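457aa long hypothetical protein (PDB 2CSU) is of unknown function but has a Rossmann-like domain of the CoA-binding family joined to a flavodoxin-like and a further domain of the succinyl-CoA ligase kind. Local coordinates at residues A[4-12]-A[132-140]. Residues are numbered along the deposited sequence; the frame is centred on the assembly and turned at random.
Sequences YFFNPKGIA and IMNTHVDLN
Leu139 pushes its two methyls into the bend that residues 5-11 make before they enter strand 10-14. Its CG lies anti to the backbone N (chi1 170°), which carries the fork across to that bend. Leu139 CD2 settles against the backbone, 3.4 Å from Phe6 O, and also touches Phe5 O. The other methyl points on toward the end of Ile11, Leu139 CD1 to Ile11 CD1 at 3.6 Å, while the Pro8 ring spans both methyls, its CD against CD2 and its CG against CD1.

Next to this plug sits the one hydrogen bond between the segments. Asn134 extends its amide toward the bend, and Asn134 ND2 gives a short, nearly straight bond of 2.6 Å to Phe6 O. Phe6 O lies in the plane of the Asn134 amide, while ND2 stands above the Phe6 carbonyl plane (44° out of it). A weak bond from His136 N to Asn134 OD1 steadies the other end of the amide. Val137 packs its methyls beside this bond, Val137 CG1 lying 3.7 Å from Asn7 OD1.

Further along, Ile132 is a knob between two aromatics. Ile132 CD1 reaches Phe5 O at 3.2 Å and lies obliquely to the Phe5 ring, whereas its CB packs against CE1 of Phe6. The Phe6 ring turns an edge to Met133 O.

Residues 132-140 form a tight hairpin with a G1 beta bulge, Asp138 and Leu139 both facing Asn134. The contact seats this hairpin on the lead-in to the first strand of the Rossmann-like sheet. Leu31 of helix 23-31 packs on Leu139 and Ile11, Ile125 of strand 123-125 touches Phe5 and Ile132, and Ile180 of strand 175-181 meets Phe6 and Ile132, joining the parallel sheet to the neighbouring mixed sheet.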
loop_
_atom_site.group_PDB
_atom_site.type_symbol
_atom_site.label_atom_id
_atom_site.label_comp_id
_atom_site.label_asym_id
_atom_site.label_seq_id
_atom_site.Cartn_x
_atom_site.Cartn_y
_atom_site.Cartn_z
ATOM N N TYR A 4 1.120 -27.429 22.006
ATOM C CA TYR A 4 2.122 -26.969 22.958
ATOM C C TYR A 4 3.070 -25.947 22.325
ATOM O O TYR A 4 3.917 -25.357 22.981
ATOM C CB TYR A 4 2.914 -28.184 23.442
ATOM C CG TYR A 4 3.351 -28.999 22.277
ATOM C CD1 TYR A 4 4.419 -28.572 21.493
ATOM C CD2 TYR A 4 2.700 -30.194 21.966
ATOM C CE1 TYR A 4 4.841 -29.335 20.414
ATOM C CE2 TYR A 4 3.116 -30.952 20.881
ATOM C CZ TYR A 4 4.177 -30.525 20.106
ATOM O OH TYR A 4 4.601 -31.277 19.028
ATOM N N PHE A 5 2.917 -25.776 20.998
ATOM C CA PHE A 5 3.746 -24.804 20.298
ATOM C C PHE A 5 3.233 -23.377 20.505
ATOM O O PHE A 5 3.993 -22.433 20.669
ATOM C CB PHE A 5 3.733 -25.151 18.810
ATOM C CG PHE A 5 4.933 -25.987 18.473
ATOM C CD1 PHE A 5 6.206 -25.501 18.747
ATOM C CD2 PHE A 5 4.768 -27.228 17.881
ATOM C CE1 PHE A 5 7.318 -26.267 18.427
ATOM C CE2 PHE A 5 5.890 -27.991 17.566
ATOM C CZ PHE A 5 7.167 -27.515 17.837
ATOM N N PHE A 6 1.891 -23.287 20.425
ATOM C CA PHE A 6 1.250 -21.976 20.481
ATOM C C PHE A 6 0.593 -21.710 21.838
ATOM O O PHE A 6 0.194 -20.598 22.156
ATOM C CB PHE A 6 0.201 -21.918 19.370
ATOM C CG PHE A 6 0.841 -22.263 18.057
ATOM C CD1 PHE A 6 1.606 -21.310 17.398
ATOM C CD2 PHE A 6 0.677 -23.527 17.517
ATOM C CE1 PHE A 6 2.216 -21.629 16.193
ATOM C CE2 PHE A 6 1.293 -23.840 16.307
ATOM C CZ PHE A 6 2.066 -22.895 15.643
ATOM N N ASN A 7 0.487 -22.705 22.707
ATOM C CA ASN A 7 -0.081 -22.513 24.035
ATOM C C ASN A 7 0.754 -23.308 25.045
ATOM O O ASN A 7 0.239 -24.165 25.768
ATOM C CB ASN A 7 -1.550 -22.963 24.035
ATOM C CG ASN A 7 -2.467 -21.936 23.364
ATOM O OD1 ASN A 7 -2.523 -20.780 23.789
ATOM N ND2 ASN A 7 -3.184 -22.352 22.312
ATOM N N PRO A 8 2.069 -23.026 25.101
ATOM C CA PRO A 8 2.983 -23.717 26.020
ATOM C C PRO A 8 2.801 -23.319 27.486
ATOM O O PRO A 8 2.472 -22.171 27.793
ATOM C CB PRO A 8 4.359 -23.337 25.484
ATOM C CG PRO A 8 4.132 -21.942 24.966
ATOM C CD PRO A 8 2.795 -22.044 24.271
ATOM N N LYS A 9 3.017 -24.283 28.375
ATOM C CA LYS A 9 2.885 -24.077 29.810
ATOM C C LYS A 9 4.233 -23.788 30.452
ATOM O O LYS A 9 4.301 -23.265 31.568
ATOM C CB LYS A 9 2.246 -25.307 30.463
ATOM C CG LYS A 9 1.072 -25.872 29.669
ATOM C CD LYS A 9 0.108 -26.663 30.563
ATOM C CE LYS A 9 0.348 -28.159 30.476
ATOM N NZ LYS A 9 -0.107 -28.846 31.723
ATOM N N GLY A 10 5.297 -24.134 29.735
ATOM C CA GLY A 10 6.643 -23.909 30.214
ATOM C C GLY A 10 7.581 -23.765 29.036
ATOM O O GLY A 10 7.722 -24.688 28.225
ATOM N N ILE A 11 8.230 -22.608 28.936
ATOM C CA ILE A 11 9.148 -22.349 27.836
ATOM C C ILE A 11 10.591 -22.228 28.277
ATOM O O ILE A 11 10.901 -21.523 29.228
ATOM C CB ILE A 11 8.808 -21.035 27.093
ATOM C CG1 ILE A 11 7.344 -21.019 26.670
ATOM C CG2 ILE A 11 9.725 -20.875 25.891
ATOM C CD1 ILE A 11 6.925 -19.731 25.988
ATOM N N ALA A 12 11.473 -22.915 27.566
ATOM C CA ALA A 12 12.895 -22.845 27.848
ATOM C C ALA A 12 13.532 -22.104 26.685
ATOM O O ALA A 12 13.376 -22.501 25.520
ATOM C CB ALA A 12 13.499 -24.260 27.971
ATOM N N ILE A 132 7.908 -18.446 16.016
ATOM C CA ILE A 132 6.444 -18.517 15.993
ATOM C C ILE A 132 5.787 -17.500 16.953
ATOM O O ILE A 132 6.396 -17.027 17.904
ATOM C CB ILE A 132 6.014 -19.935 16.390
ATOM C CG1 ILE A 132 6.499 -20.263 17.805
ATOM C CG2 ILE A 132 6.633 -20.967 15.427
ATOM C CD1 ILE A 132 5.994 -21.621 18.297
HETATM N N MSE A 133 4.515 -17.146 16.650
HETATM C CA MSE A 133 3.730 -16.275 17.531
HETATM C C MSE A 133 2.309 -16.796 17.773
HETATM O O MSE A 133 1.676 -17.412 16.926
HETATM C CB MSE A 133 3.595 -14.886 16.904
HETATM C CG MSE A 133 4.819 -14.393 16.142
HETATM SE SE MSE A 133 4.613 -12.671 15.669
HETATM C CE MSE A 133 6.139 -12.464 14.746
ATOM N N ASN A 134 1.824 -16.534 19.002
ATOM C CA ASN A 134 0.395 -16.639 19.278
ATOM C C ASN A 134 -0.112 -15.352 19.923
ATOM O O ASN A 134 -0.114 -15.190 21.138
ATOM C CB ASN A 134 0.160 -17.824 20.213
ATOM C CG ASN A 134 -1.325 -18.073 20.336
ATOM O OD1 ASN A 134 -2.149 -17.322 19.831
ATOM N ND2 ASN A 134 -1.663 -19.175 21.033
ATOM N N THR A 135 -0.506 -14.403 19.057
ATOM C CA THR A 135 -0.895 -13.087 19.541
ATOM C C THR A 135 -2.050 -13.171 20.540
ATOM O O THR A 135 -2.205 -12.330 21.411
ATOM C CB THR A 135 -1.288 -12.221 18.343
ATOM O OG1 THR A 135 -2.305 -12.872 17.589
ATOM C CG2 THR A 135 -0.079 -11.991 17.434
ATOM N N HIS A 136 -2.887 -14.212 20.376
ATOM C CA HIS A 136 -4.052 -14.336 21.247
ATOM C C HIS A 136 -3.674 -14.422 22.731
ATOM O O HIS A 136 -4.419 -14.031 23.623
ATOM C CB HIS A 136 -4.827 -15.584 20.828
ATOM C CG HIS A 136 -6.151 -15.611 21.543
ATOM N ND1 HIS A 136 -6.800 -16.757 21.864
ATOM C CD2 HIS A 136 -6.930 -14.528 21.970
ATOM C CE1 HIS A 136 -7.941 -16.374 22.471
ATOM N NE2 HIS A 136 -8.045 -15.043 22.547
ATOM N N VAL A 137 -2.487 -15.007 22.981
ATOM C CA VAL A 137 -2.013 -15.110 24.357
ATOM C C VAL A 137 -0.643 -14.447 24.533
ATOM O O VAL A 137 0.168 -14.845 25.359
ATOM C CB VAL A 137 -1.931 -16.593 24.724
ATOM C CG1 VAL A 137 -3.319 -17.228 24.648
ATOM C CG2 VAL A 137 -0.998 -17.318 23.775
ATOM N N ASP A 138 -0.381 -13.387 23.767
ATOM C CA ASP A 138 0.855 -12.621 23.861
ATOM C C ASP A 138 2.120 -13.487 23.830
ATOM O O ASP A 138 3.073 -13.247 24.585
ATOM C CB ASP A 138 0.846 -11.760 25.140
ATOM C CG ASP A 138 -0.263 -10.706 25.142
ATOM O OD1 ASP A 138 -0.517 -10.105 26.208
ATOM O OD2 ASP A 138 -0.880 -10.467 24.083
ATOM N N LEU A 139 2.127 -14.490 22.956
ATOM C CA LEU A 139 3.273 -15.382 22.812
ATOM C C LEU A 139 4.058 -14.991 21.560
ATOM O O LEU A 139 3.568 -15.137 20.444
ATOM C CB LEU A 139 2.805 -16.832 22.681
ATOM C CG LEU A 139 3.880 -17.863 22.278
ATOM C CD1 LEU A 139 4.685 -18.291 23.501
ATOM C CD2 LEU A 139 3.202 -19.086 21.652
ATOM N N ASN A 140 5.273 -14.486 21.754
ATOM C CA ASN A 140 6.118 -14.084 20.643
ATOM C C ASN A 140 7.504 -14.705 20.792
ATOM O O ASN A 140 8.448 -14.054 21.240
ATOM C CB ASN A 140 6.200 -12.551 20.579
ATOM C CG ASN A 140 7.032 -12.050 19.412
ATOM O OD1 ASN A 140 7.122 -12.704 18.378
ATOM N ND2 ASN A 140 7.644 -10.869 19.573
#